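Side-chain contacts in AmbC (Sorangium cellulosum, PDB 5O15), which catalyses both a dehydration and a heterocycle-forming cyclisation of a polyketide intermediate in ambruticin biosynthesis: residues Leu54-Leu59 / Glu298-Ala303; Ala168-Val173 / Leu221-Leu226; Thr62-Leu67 / Thr129-Gly134; Pro175-Val180 / His210-Asp215. All blocks are in the same frame, centred on the assembly; numbering follows the deposited sequence.

Contact 1 of 4, residues Leu54-Leu59 / Glu298-Ala303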
loop_
_atom_site.group_PDB
_atom_site.type_symbol
_atom_site.label_atom_id
_atom_site.label_comp_id
_atom_site.label_asym_id
_atom_site.label_seq_id
_atom_site.Cartn_x
_atom_site.Cartn_y
_atom_site.Cartn_z
ATOM N N LEU A 54 0.980 -11.559 -11.407
ATOM C CA LEU A 54 0.877 -12.900 -11.991
ATOM C C LEU A 54 0.071 -12.882 -13.289
ATOM O O LEU A 54 -0.699 -13.797 -13.581
ATOM C CB LEU A 54 0.315 -13.927 -11.001
ATOM C CG LEU A 54 1.019 -14.072 -9.650
ATOM C CD1 LEU A 54 0.294 -15.056 -8.745
ATOM C CD2 LEU A 54 2.513 -14.463 -9.842
ATOM N N GLY A 55 0.230 -11.816 -14.064
ATOM C CA GLY A 55 -0.435 -11.658 -15.339
ATOM C C GLY A 55 -1.688 -10.790 -15.314
ATOM O O GLY A 55 -2.191 -10.444 -16.390
ATOM N N THR A 56 -2.207 -10.421 -14.140
ATOM C CA THR A 56 -3.447 -9.664 -14.030
ATOM C C THR A 56 -3.149 -8.248 -13.577
ATOM O O THR A 56 -2.493 -8.036 -12.556
ATOM C CB THR A 56 -4.380 -10.368 -13.050
ATOM O OG1 THR A 56 -4.738 -11.645 -13.604
ATOM C CG2 THR A 56 -5.670 -9.551 -12.794
ATOM N N VAL A 57 -3.698 -7.273 -14.295
ATOM C CA VAL A 57 -3.365 -5.876 -14.040
ATOM C C VAL A 57 -4.384 -5.330 -13.044
ATOM O O VAL A 57 -5.564 -5.166 -13.377
ATOM C CB VAL A 57 -3.369 -5.063 -15.338
ATOM C CG1 VAL A 57 -2.859 -3.678 -15.050
ATOM C CG2 VAL A 57 -2.546 -5.763 -16.436
ATOM N N ILE A 58 -3.944 -5.057 -11.825
ATOM C CA ILE A 58 -4.838 -4.588 -10.770
ATOM C C ILE A 58 -4.166 -3.442 -10.030
ATOM O O ILE A 58 -2.937 -3.358 -9.946
ATOM C CB ILE A 58 -5.226 -5.696 -9.769
ATOM C CG1 ILE A 58 -3.987 -6.308 -9.102
ATOM C CG2 ILE A 58 -6.135 -6.702 -10.440
ATOM C CD1 ILE A 58 -4.328 -7.354 -8.043
ATOM N N LEU A 59 -4.978 -2.554 -9.475
ATOM C CA LEU A 59 -4.444 -1.473 -8.675
ATOM C C LEU A 59 -3.698 -2.071 -7.479
ATOM O O LEU A 59 -4.170 -3.033 -6.887
ATOM C CB LEU A 59 -5.604 -0.579 -8.219
ATOM C CG LEU A 59 -5.218 0.798 -7.649
ATOM C CD1 LEU A 59 -4.610 1.747 -8.701
ATOM C CD2 LEU A 59 -6.379 1.421 -6.954
ATOM N N GLU A 298 -4.441 -18.017 -11.083
ATOM C CA GLU A 298 -5.859 -18.180 -11.382
ATOM C C GLU A 298 -6.726 -17.519 -10.313
ATOM O O GLU A 298 -7.763 -16.931 -10.631
ATOM C CB GLU A 298 -6.186 -19.664 -11.487
ATOM C CG GLU A 298 -7.638 -19.976 -11.779
ATOM C CD GLU A 298 -8.149 -19.348 -13.065
ATOM O OE1 GLU A 298 -9.385 -19.247 -13.219
ATOM O OE2 GLU A 298 -7.333 -18.952 -13.920
ATOM N N HIS A 299 -6.321 -17.598 -9.044
ATOM C CA HIS A 299 -7.092 -16.941 -7.991
ATOM C C HIS A 299 -7.162 -15.439 -8.240
ATOM O O HIS A 299 -8.232 -14.825 -8.147
ATOM C CB HIS A 299 -6.439 -17.201 -6.637
ATOM C CG HIS A 299 -7.172 -16.580 -5.497
ATOM N ND1 HIS A 299 -8.205 -17.226 -4.867
ATOM C CD2 HIS A 299 -7.056 -15.372 -4.898
ATOM C CE1 HIS A 299 -8.701 -16.448 -3.919
ATOM N NE2 HIS A 299 -8.020 -15.315 -3.915
ATOM N N VAL A 300 -6.017 -14.833 -8.575
ATOM C CA VAL A 300 -5.975 -13.395 -8.824
ATOM C C VAL A 300 -6.795 -13.046 -10.055
ATOM O O VAL A 300 -7.548 -12.065 -10.058
ATOM C CB VAL A 300 -4.518 -12.907 -8.943
ATOM C CG1 VAL A 300 -4.500 -11.431 -9.290
ATOM C CG2 VAL A 300 -3.777 -13.155 -7.647
ATOM N N ARG A 301 -6.674 -13.847 -11.117
ATOM C CA ARG A 301 -7.425 -13.580 -12.337
ATOM C C ARG A 301 -8.920 -13.608 -12.061
ATOM O O ARG A 301 -9.664 -12.723 -12.495
ATOM C CB ARG A 301 -7.088 -14.637 -13.387
ATOM C CG ARG A 301 -7.758 -14.399 -14.741
ATOM C CD ARG A 301 -7.727 -15.647 -15.614
ATOM N NE ARG A 301 -8.627 -16.672 -15.082
ATOM C CZ ARG A 301 -9.956 -16.591 -15.104
ATOM N NH1 ARG A 301 -10.552 -15.528 -15.634
ATOM N NH2 ARG A 301 -10.696 -17.564 -14.585
ATOM N N LYS A 302 -9.375 -14.646 -11.363
ATOM C CA LYS A 302 -10.789 -14.799 -11.063
ATOM C C LYS A 302 -11.270 -13.680 -10.160
ATOM O O LYS A 302 -12.377 -13.151 -10.347
ATOM C CB LYS A 302 -11.016 -16.164 -10.415
ATOM C CG LYS A 302 -11.019 -17.332 -11.397
ATOM C CD LYS A 302 -11.124 -18.683 -10.675
ATOM C CE LYS A 302 -11.623 -19.793 -11.600
ATOM N NZ LYS A 302 -10.837 -21.063 -11.460
ATOM N N ALA A 303 -10.479 -13.309 -9.153
ATOM C CA ALA A 303 -10.883 -12.248 -8.233
ATOM C C ALA A 303 -11.030 -10.915 -8.946
ATOM O O ALA A 303 -11.989 -10.164 -8.676
ATOM C CB ALA A 303 -9.882 -12.135 -7.085
#

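Contact 2 of 4, residues Ala168-Val173 / Leu221-Leu226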
loop_
_atom_site.group_PDB
_atom_site.type_symbol
_atom_site.label_atom_id
_atom_site.label_comp_id
_atom_site.label_asym_id
_atom_site.label_seq_id
_atom_site.Cartn_x
_atom_site.Cartn_y
_atom_site.Cartn_z
ATOM N N ALA A 168 7.865 -14.270 -9.456
ATOM C CA ALA A 168 6.547 -13.677 -9.221
ATOM C C ALA A 168 6.562 -12.163 -9.350
ATOM O O ALA A 168 5.494 -11.570 -9.573
ATOM C CB ALA A 168 6.010 -14.124 -7.853
ATOM N N LEU A 169 7.710 -11.507 -9.170
ATOM C CA LEU A 169 7.837 -10.076 -9.399
ATOM C C LEU A 169 8.387 -9.794 -10.793
ATOM O O LEU A 169 7.776 -9.123 -11.618
ATOM C CB LEU A 169 8.730 -9.432 -8.343
ATOM C CG LEU A 169 8.171 -9.472 -6.927
ATOM C CD1 LEU A 169 9.170 -8.882 -5.989
ATOM C CD2 LEU A 169 6.843 -8.686 -6.820
ATOM N N ASP A 170 9.592 -10.314 -11.064
ATOM C CA ASP A 170 10.389 -9.912 -12.216
ATOM C C ASP A 170 9.784 -10.362 -13.531
ATOM O O ASP A 170 10.077 -9.751 -14.564
ATOM C CB ASP A 170 11.842 -10.378 -12.032
ATOM C CG ASP A 170 12.506 -9.642 -10.921
ATOM O OD1 ASP A 170 12.441 -8.397 -10.933
ATOM O OD2 ASP A 170 13.070 -10.260 -10.000
ATOM N N ALA A 171 9.009 -11.435 -13.560
ATOM C CA ALA A 171 8.373 -11.819 -14.810
ATOM C C ALA A 171 7.275 -10.868 -15.233
ATOM O O ALA A 171 6.833 -10.924 -16.384
ATOM C CB ALA A 171 7.820 -13.233 -14.719
ATOM N N TRP A 172 6.795 -10.014 -14.311
ATOM C CA TRP A 172 5.512 -9.361 -14.511
ATOM C C TRP A 172 5.546 -7.845 -14.414
ATOM O O TRP A 172 4.917 -7.168 -15.224
ATOM C CB TRP A 172 4.521 -9.911 -13.489
ATOM C CG TRP A 172 4.266 -11.371 -13.594
ATOM C CD1 TRP A 172 4.604 -12.309 -12.687
ATOM C CD2 TRP A 172 3.650 -12.056 -14.681
ATOM N NE1 TRP A 172 4.217 -13.547 -13.121
ATOM C CE2 TRP A 172 3.618 -13.417 -14.342
ATOM C CE3 TRP A 172 3.104 -11.648 -15.902
ATOM C CZ2 TRP A 172 3.033 -14.380 -15.164
ATOM C CZ3 TRP A 172 2.533 -12.613 -16.730
ATOM C CH2 TRP A 172 2.508 -13.958 -16.349
ATOM N N VAL A 173 6.137 -7.290 -13.364
ATOM C CA VAL A 173 5.850 -5.897 -13.066
ATOM C C VAL A 173 6.651 -4.975 -13.974
ATOM O O VAL A 173 7.708 -5.321 -14.531
ATOM C CB VAL A 173 6.096 -5.555 -11.601
ATOM C CG1 VAL A 173 5.341 -6.460 -10.688
ATOM C CG2 VAL A 173 7.537 -5.526 -11.244
ATOM N N LEU A 221 10.338 -6.937 1.337
ATOM C CA LEU A 221 9.965 -8.113 2.090
ATOM C C LEU A 221 9.896 -9.354 1.204
ATOM O O LEU A 221 10.425 -10.413 1.551
ATOM C CB LEU A 221 8.621 -7.846 2.745
ATOM C CG LEU A 221 8.004 -9.050 3.429
ATOM C CD1 LEU A 221 8.923 -9.554 4.531
ATOM C CD2 LEU A 221 6.688 -8.690 4.004
ATOM N N LEU A 222 9.241 -9.250 0.059
ATOM C CA LEU A 222 9.103 -10.410 -0.810
ATOM C C LEU A 222 10.445 -10.850 -1.373
ATOM O O LEU A 222 10.705 -12.048 -1.491
ATOM C CB LEU A 222 8.121 -10.103 -1.932
ATOM C CG LEU A 222 6.669 -9.922 -1.517
ATOM C CD1 LEU A 222 5.806 -9.485 -2.695
ATOM C CD2 LEU A 222 6.111 -11.177 -0.870
ATOM N N ARG A 223 11.312 -9.912 -1.743
ATOM C CA ARG A 223 12.608 -10.316 -2.256
ATOM C C ARG A 223 13.429 -11.012 -1.190
ATOM O O ARG A 223 14.171 -11.952 -1.487
ATOM C CB ARG A 223 13.350 -9.119 -2.843
ATOM C CG ARG A 223 12.716 -8.654 -4.149
ATOM C CD ARG A 223 13.434 -7.502 -4.807
ATOM N NE ARG A 223 12.793 -7.131 -6.045
ATOM C CZ ARG A 223 12.863 -7.798 -7.191
ATOM N NH1 ARG A 223 13.671 -8.831 -7.351
ATOM N NH2 ARG A 223 12.110 -7.414 -8.204
ATOM N N ALA A 224 13.284 -10.599 0.054
ATOM C CA ALA A 224 13.954 -11.291 1.142
ATOM C C ALA A 224 13.346 -12.671 1.383
ATOM O O ALA A 224 14.066 -13.651 1.554
ATOM C CB ALA A 224 13.874 -10.415 2.395
ATOM N N GLU A 225 12.027 -12.780 1.362
ATOM C CA GLU A 225 11.350 -14.037 1.700
ATOM C C GLU A 225 11.307 -15.061 0.560
ATOM O O GLU A 225 11.254 -16.266 0.839
ATOM C CB GLU A 225 9.928 -13.751 2.155
ATOM C CG GLU A 225 9.897 -13.082 3.496
ATOM C CD GLU A 225 10.035 -14.089 4.628
ATOM O OE1 GLU A 225 9.431 -15.178 4.523
ATOM O OE2 GLU A 225 10.755 -13.803 5.608
ATOM N N LEU A 226 11.273 -14.619 -0.700
ATOM C CA LEU A 226 11.186 -15.497 -1.867
ATOM C C LEU A 226 12.545 -15.692 -2.525
ATOM O O LEU A 226 12.630 -16.225 -3.645
ATOM C CB LEU A 226 10.182 -14.917 -2.869
ATOM C CG LEU A 226 8.695 -15.202 -2.601
ATOM C CD1 LEU A 226 8.208 -14.728 -1.226
ATOM C CD2 LEU A 226 7.838 -14.587 -3.692
#

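Contact 3 of 4, residues Thr62-Leu67 / Thr129-Gly134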
loop_
_atom_site.group_PDB
_atom_site.type_symbol
_atom_site.label_atom_id
_atom_site.label_comp_id
_atom_site.label_asym_id
_atom_site.label_seq_id
_atom_site.Cartn_x
_atom_site.Cartn_y
_atom_site.Cartn_z
ATOM N N THR A 62 -1.809 -1.035 -1.838
ATOM C CA THR A 62 -1.342 0.177 -1.172
ATOM C C THR A 62 -2.066 1.421 -1.656
ATOM O O THR A 62 -2.060 2.436 -0.951
ATOM C CB THR A 62 0.158 0.360 -1.382
ATOM O OG1 THR A 62 0.401 0.359 -2.785
ATOM C CG2 THR A 62 0.977 -0.731 -0.706
ATOM N N ALA A 63 -2.697 1.370 -2.825
ATOM C CA ALA A 63 -3.525 2.494 -3.239
ATOM C C ALA A 63 -4.796 2.610 -2.390
ATOM O O ALA A 63 -5.278 3.724 -2.146
ATOM C CB ALA A 63 -3.930 2.369 -4.695
ATOM N N PHE A 64 -5.338 1.487 -1.901
ATOM C CA PHE A 64 -6.483 1.553 -0.991
ATOM C C PHE A 64 -6.048 2.126 0.341
ATOM O O PHE A 64 -6.788 2.887 0.956
ATOM C CB PHE A 64 -7.118 0.171 -0.811
ATOM C CG PHE A 64 -7.578 -0.456 -2.071
ATOM C CD1 PHE A 64 -8.370 0.219 -2.978
ATOM C CD2 PHE A 64 -7.181 -1.743 -2.376
ATOM C CE1 PHE A 64 -8.781 -0.427 -4.164
ATOM C CE2 PHE A 64 -7.593 -2.374 -3.521
ATOM C CZ PHE A 64 -8.329 -1.712 -4.433
ATOM N N VAL A 65 -4.823 1.813 0.779
ATOM C CA VAL A 65 -4.279 2.436 1.974
ATOM C C VAL A 65 -4.179 3.944 1.799
ATOM O O VAL A 65 -4.566 4.718 2.681
ATOM C CB VAL A 65 -2.945 1.787 2.361
ATOM C CG1 VAL A 65 -2.340 2.483 3.544
ATOM C CG2 VAL A 65 -3.126 0.297 2.647
ATOM N N GLU A 66 -3.631 4.385 0.663
ATOM C CA GLU A 66 -3.517 5.805 0.366
ATOM C C GLU A 66 -4.886 6.482 0.383
ATOM O O GLU A 66 -5.033 7.578 0.936
ATOM C CB GLU A 66 -2.817 5.988 -0.989
ATOM C CG GLU A 66 -2.945 7.362 -1.607
ATOM C CD GLU A 66 -2.246 8.487 -0.844
ATOM O OE1 GLU A 66 -1.632 8.249 0.215
ATOM O OE2 GLU A 66 -2.369 9.650 -1.296
ATOM N N LEU A 67 -5.889 5.857 -0.235
ATOM C CA LEU A 67 -7.213 6.463 -0.245
ATOM C C LEU A 67 -7.788 6.548 1.164
ATOM O O LEU A 67 -8.417 7.551 1.522
ATOM C CB LEU A 67 -8.128 5.684 -1.200
ATOM C CG LEU A 67 -7.780 5.885 -2.691
ATOM C CD1 LEU A 67 -8.455 4.845 -3.547
ATOM C CD2 LEU A 67 -8.126 7.296 -3.132
ATOM N N THR A 129 -18.485 -1.255 -6.955
ATOM C CA THR A 129 -17.783 -2.424 -6.431
ATOM C C THR A 129 -17.015 -2.002 -5.182
ATOM O O THR A 129 -16.250 -1.047 -5.237
ATOM C CB THR A 129 -16.793 -2.990 -7.463
ATOM O OG1 THR A 129 -17.499 -3.466 -8.624
ATOM C CG2 THR A 129 -15.998 -4.150 -6.877
ATOM N N ALA A 130 -17.200 -2.728 -4.074
ATOM C CA ALA A 130 -16.448 -2.464 -2.852
ATOM C C ALA A 130 -15.083 -3.133 -2.947
ATOM O O ALA A 130 -14.981 -4.320 -3.260
ATOM C CB ALA A 130 -17.179 -3.040 -1.652
ATOM N N HIS A 131 -14.028 -2.372 -2.705
ATOM C CA HIS A 131 -12.693 -2.931 -2.706
ATOM C C HIS A 131 -12.105 -3.094 -1.324
ATOM O O HIS A 131 -11.339 -4.041 -1.116
ATOM C CB HIS A 131 -11.769 -2.059 -3.559
ATOM C CG HIS A 131 -12.209 -1.958 -4.976
ATOM N ND1 HIS A 131 -12.178 -3.033 -5.830
ATOM C CD2 HIS A 131 -12.767 -0.940 -5.672
ATOM C CE1 HIS A 131 -12.685 -2.678 -7.002
ATOM N NE2 HIS A 131 -13.039 -1.407 -6.936
ATOM N N ALA A 132 -12.444 -2.214 -0.378
ATOM C CA ALA A 132 -11.775 -2.187 0.910
ATOM C C ALA A 132 -12.749 -1.591 1.909
ATOM O O ALA A 132 -13.595 -0.772 1.562
ATOM C CB ALA A 132 -10.483 -1.358 0.902
ATOM N N ARG A 133 -12.625 -2.024 3.151
ATOM C CA ARG A 133 -13.397 -1.503 4.254
ATOM C C ARG A 133 -12.522 -1.432 5.470
ATOM O O ARG A 133 -11.520 -2.121 5.561
ATOM C CB ARG A 133 -14.561 -2.451 4.603
ATOM C CG ARG A 133 -15.578 -2.617 3.533
ATOM C CD ARG A 133 -16.749 -3.509 3.966
ATOM N NE ARG A 133 -17.714 -3.567 2.864
ATOM C CZ ARG A 133 -18.608 -2.613 2.618
ATOM N NH1 ARG A 133 -18.697 -1.561 3.428
ATOM N NH2 ARG A 133 -19.432 -2.731 1.587
ATOM N N GLY A 134 -12.912 -0.627 6.432
ATOM C CA GLY A 134 -12.139 -0.607 7.644
ATOM C C GLY A 134 -12.638 0.421 8.615
ATOM O O GLY A 134 -13.810 0.819 8.595
#

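Contact 4 of 4, residues Pro175-Val180 / His210-Asp215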
loop_
_atom_site.group_PDB
_atom_site.type_symbol
_atom_site.label_atom_id
_atom_site.label_comp_id
_atom_site.label_asym_id
_atom_site.label_seq_id
_atom_site.Cartn_x
_atom_site.Cartn_y
_atom_site.Cartn_z
ATOM N N PRO A 175 8.270 -0.852 -14.604
ATOM C CA PRO A 175 9.303 -0.084 -13.889
ATOM C C PRO A 175 8.840 0.629 -12.631
ATOM O O PRO A 175 9.624 0.804 -11.701
ATOM C CB PRO A 175 9.746 0.936 -14.948
ATOM C CG PRO A 175 9.423 0.335 -16.231
ATOM C CD PRO A 175 8.250 -0.545 -16.049
ATOM N N ALA A 176 7.581 1.071 -12.555
ATOM C CA ALA A 176 7.146 1.813 -11.370
ATOM C C ALA A 176 7.171 0.947 -10.118
ATOM O O ALA A 176 7.208 1.482 -9.003
ATOM C CB ALA A 176 5.741 2.387 -11.562
ATOM N N PHE A 177 7.151 -0.376 -10.276
ATOM C CA PHE A 177 7.097 -1.328 -9.170
ATOM C C PHE A 177 8.418 -2.057 -8.996
ATOM O O PHE A 177 8.446 -3.194 -8.521
ATOM C CB PHE A 177 5.873 -2.238 -9.277
ATOM C CG PHE A 177 4.636 -1.454 -9.076
ATOM C CD1 PHE A 177 4.139 -1.223 -7.806
ATOM C CD2 PHE A 177 4.003 -0.833 -10.139
ATOM C CE1 PHE A 177 3.021 -0.418 -7.613
ATOM C CE2 PHE A 177 2.921 -0.018 -9.955
ATOM C CZ PHE A 177 2.420 0.163 -8.692
ATOM N N ARG A 178 9.511 -1.359 -9.298
ATOM C CA ARG A 178 10.867 -1.785 -8.946
ATOM C C ARG A 178 11.464 -0.650 -8.125
ATOM O O ARG A 178 12.247 0.149 -8.641
ATOM C CB ARG A 178 11.709 -2.116 -10.188
ATOM C CG ARG A 178 11.409 -3.493 -10.744
ATOM C CD ARG A 178 12.388 -3.934 -11.866
ATOM N NE ARG A 178 11.928 -3.411 -13.128
ATOM C CZ ARG A 178 10.946 -3.942 -13.851
ATOM N NH1 ARG A 178 10.302 -5.009 -13.409
ATOM N NH2 ARG A 178 10.585 -3.390 -15.011
ATOM N N GLY A 179 11.045 -0.548 -6.858
ATOM C CA GLY A 179 11.362 0.608 -6.057
ATOM C C GLY A 179 12.318 0.358 -4.925
ATOM O O GLY A 179 12.405 1.204 -4.023
ATOM N N VAL A 180 13.024 -0.757 -4.915
ATOM C CA VAL A 180 13.963 -1.089 -3.851
ATOM C C VAL A 180 15.374 -0.948 -4.403
ATOM O O VAL A 180 15.783 -1.699 -5.300
ATOM C CB VAL A 180 13.756 -2.509 -3.324
ATOM C CG1 VAL A 180 14.660 -2.754 -2.114
ATOM C CG2 VAL A 180 12.323 -2.733 -2.920
ATOM N N HIS A 210 2.820 7.862 -1.807
ATOM C CA HIS A 210 2.626 7.331 -3.132
ATOM C C HIS A 210 2.494 5.813 -3.034
ATOM O O HIS A 210 3.363 5.145 -2.446
ATOM C CB HIS A 210 3.845 7.672 -3.993
ATOM C CG HIS A 210 3.637 7.464 -5.450
ATOM N ND1 HIS A 210 3.451 6.212 -5.996
ATOM C CD2 HIS A 210 3.602 8.341 -6.484
ATOM C CE1 HIS A 210 3.339 6.321 -7.311
ATOM N NE2 HIS A 210 3.436 7.603 -7.633
ATOM N N PRO A 211 1.471 5.225 -3.635
ATOM C CA PRO A 211 1.283 3.773 -3.504
ATOM C C PRO A 211 2.434 2.935 -3.991
ATOM O O PRO A 211 2.660 1.839 -3.461
ATOM C CB PRO A 211 -0.001 3.535 -4.314
ATOM C CG PRO A 211 -0.760 4.812 -4.162
ATOM C CD PRO A 211 0.289 5.899 -4.203
ATOM N N ALA A 212 3.172 3.405 -4.998
ATOM C CA ALA A 212 4.318 2.627 -5.456
ATOM C C ALA A 212 5.480 2.667 -4.466
ATOM O O ALA A 212 6.291 1.745 -4.433
ATOM C CB ALA A 212 4.776 3.096 -6.838
ATOM N N LEU A 213 5.535 3.692 -3.627
ATOM C CA LEU A 213 6.574 3.788 -2.621
ATOM C C LEU A 213 6.260 2.898 -1.424
ATOM O O LEU A 213 7.122 2.143 -0.964
ATOM C CB LEU A 213 6.776 5.259 -2.255
ATOM C CG LEU A 213 7.903 5.584 -1.300
ATOM C CD1 LEU A 213 9.261 5.116 -1.837
ATOM C CD2 LEU A 213 7.933 7.046 -1.066
ATOM N N LEU A 214 4.994 2.896 -0.948
ATOM C CA LEU A 214 4.654 1.928 0.080
ATOM C C LEU A 214 4.776 0.500 -0.464
ATOM O O LEU A 214 5.252 -0.395 0.242
ATOM C CB LEU A 214 3.261 2.212 0.641
ATOM C CG LEU A 214 2.820 1.244 1.743
ATOM C CD1 LEU A 214 3.782 1.299 2.940
ATOM C CD2 LEU A 214 1.379 1.568 2.221
ATOM N N ASP A 215 4.405 0.278 -1.723
ATOM C CA ASP A 215 4.551 -1.058 -2.290
ATOM C C ASP A 215 6.009 -1.516 -2.329
ATOM O O ASP A 215 6.286 -2.716 -2.213
ATOM C CB ASP A 215 3.948 -1.129 -3.682
ATOM C CG ASP A 215 3.844 -2.543 -4.170
ATOM O OD1 ASP A 215 2.918 -3.253 -3.728
ATOM O OD2 ASP A 215 4.681 -2.969 -4.992
HETATM O O HOH W 1 7.916 0.606 -6.384
#

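Contact 1 of 4, residues Leu54-Leu59 / Glu298-Ala303
T56 meets V300 and R301 where a short strand runs past the last helix of the chain, and its CA lies 5.8 Å from the CA of R301. The T56 side chain heads into the helix surface and turns a different branch to each partner. With OG1 beside the backbone N (chi1 -65°), CG2 falls anti to it and lies on the V300 side, T56 CG2 being 4.1 Å from V300 CG1. The hydroxyl branch lies over the start of R301, with T56 OG1 3.5 Å from R301 CA and 3.8 Å from R301 CB. These are packing distances to carbon, and no hydrogen bond joins the two segments.

V300 points back at the strand, and the side chains of V300 and T56 pass alongside each other in opposite directions. V300 CG1 does the touching: it is 3.9 Å from T56 CB and 4.3 Å from I58 CD1, so one methyl serves two residues, two apart in the chain, that both point toward the helix.

R301 touches with its base alone. Beyond CB the chain turns away and bends back along the helix, where R301 NE donates to E298 OE2 at 2.9 Å, nearly straight at 176° and within the guanidinium plane.

G55 belongs to the HxxxGxxxxP motif of polyketide synthase dehydratases, and its positive phi (99°) suits glycine. Behind the contact, V300 and I58 both rest on M238 of strand 236-247 and on V53 of strand 52-53, while T56 and I58 also touch A304, further along helix 297-305.

Contact 2 of 4, residues Ala168-Val173 / Leu221-Leu226
L169 and R223 mark the closest backbone approach, with CA atoms 8.6 Å apart, so that side chains rather than main chains bridge the short helix 167-170 and the C-terminal end of helix 211-225. The latter is consistent with the long helix of the second hotdog in a double hotdog fold, and the contact joins its last turns to the segment that leads up to strand 180-186.

A bidentate, end-on salt bridge carries the polar part. R223 NH2 donates to D170 OD1 at 2.9 Å and R223 NH1 to D170 OD2 at 3.1 Å, one nitrogen to each oxygen. Both oxygens lie close to the guanidinium plane, but the two flat groups are twisted 37° against each other. The twist shows at the acceptors: D170 OD2 accepts through its syn lone pair, whereas NH2 approaches OD1 on the syn side from 34° out of the carboxylate plane. R223 reaches across by an extended chain from CG to NE, and the acid meets it at about a right angle.

L169 packs against the guanidinium: L169 CD1 sits 3.7 Å above one face of the R223 group, towards the rim, and L169 CB is 3.9 Å from R223 NH2. The other methyl faces helix 211-225, L169 CD2 lying 4.3 Å from L222 CD1, so apolar packing adjoins the ion pair. L169 and L222 reach strand 236-247 through I236 and P237 respectively.

The acid is fixed from its own side as well: D170 OD2, besides receiving R223 NH1, accepts a hydrogen bond from the backbone N of V166.

Contact 3 of 4, residues Thr62-Leu67 / Thr129-Gly134
The helix segment 62-67 comes nearest to the strand segment 129-134 at F64 and A132, whose CA atoms are 6.8 Å apart. The strand is irregular here: H131 and A132 both face V116 of strand 112-120, a classic beta bulge, and H131 has a psi of -32°, far from extended values. Two successive side chains can thereby point towards the helix.

F64 meets both. F64 CB packs on the methyl of A132, 4.1 Å from A132 CB, while the far end of the ring reaches H131. There F64 CE1 is 3.5 Å and F64 CZ 3.6 Å from H131 CB. The two rings are nearly parallel, with planes at 11°, but are slid so far apart (centroids 5.5 Å) that they barely overlap. The pairing is therefore ring against CB and CG rather than a full stack.

Hydrogen bonds at both nitrogens restrain the buried imidazole's rotation: H131 ND1 pairs with A87 O and NE2 with S118 OG. F64 also touches V116, beside the bulge. A central helix packed against a curved antiparallel sheet is the hallmark of the hotdog fold, and helix 61-75 plausibly fills that role in the first hotdog.

Contact 4 of 4, residues Pro175-Val180 / His210-Asp215
A212 and D215, on the first turns of helix 211-225, take the F177 ring of the loop that precedes strand 180-186. D215 and Q219 match the DxxxQ motif of polyketide synthase dehydratases, which suggests that the contact lies at the active site formed between the two hotdogs, to which the second contributes D215. F177 also meets the ring of H51 from the HxxxGxxxxP motif.

H210 stands at the N-cap. H210 ND1 accepts from A212 N at 3.0 Å with a bend (151°), and the donor lies in the imidazole plane. Its carbonyl O takes two further amides, from L213 and L214, so the residue grips the helix start through side chain and backbone together. P211 turns to another helix, touching A63 and E66.

A212 is the first to meet the loop. A212 CB lies 3.6 Å from A176 O and 4.0 Å from F177 CE1. A single water donates to A176 O at 2.9 Å and to A212 O at 2.8 Å, so it bridges the loop and the helix through their carbonyls.

L213 starts away from the loop and touches L194 of strand 189-195, whereas L214 leans on T62.

D215 returns to F177. Because CG is anti to the backbone N (chi1 -169°), the carboxylate reaches the edge of the ring, crossing it at about a right angle, with the planes 79° apart. Q219, one turn on, positions it: its NE2 bonds to D215 OD2 while its OE1 bonds to G179 N. D215 OD2 lies near the plane of the F177 ring, at its edge, 3.4 Å from F177 CD1.

How the contacts relate
From the N terminus, contact 1 opens first, at 54-59, and closes last, at 298-303, so it encloses the other three and brings the first hotdog's early segment to the C-terminal helix. Contact 3 opens at 62-67 and closes at 129-134, wholly within the first half. Contact 2 opens next at 168-173; contact 4 opens and closes inside it, and both end on helix 211-225. No loops cross. Contacts 2 and 3 lie in series, with centres about 23 Å apart, while V173 O and R178 NH1 link contacts 2 and 4. The two halves meet where T62 OG1 of contact 3 pairs with P211 O of contact 4, and where W172 packs on G55.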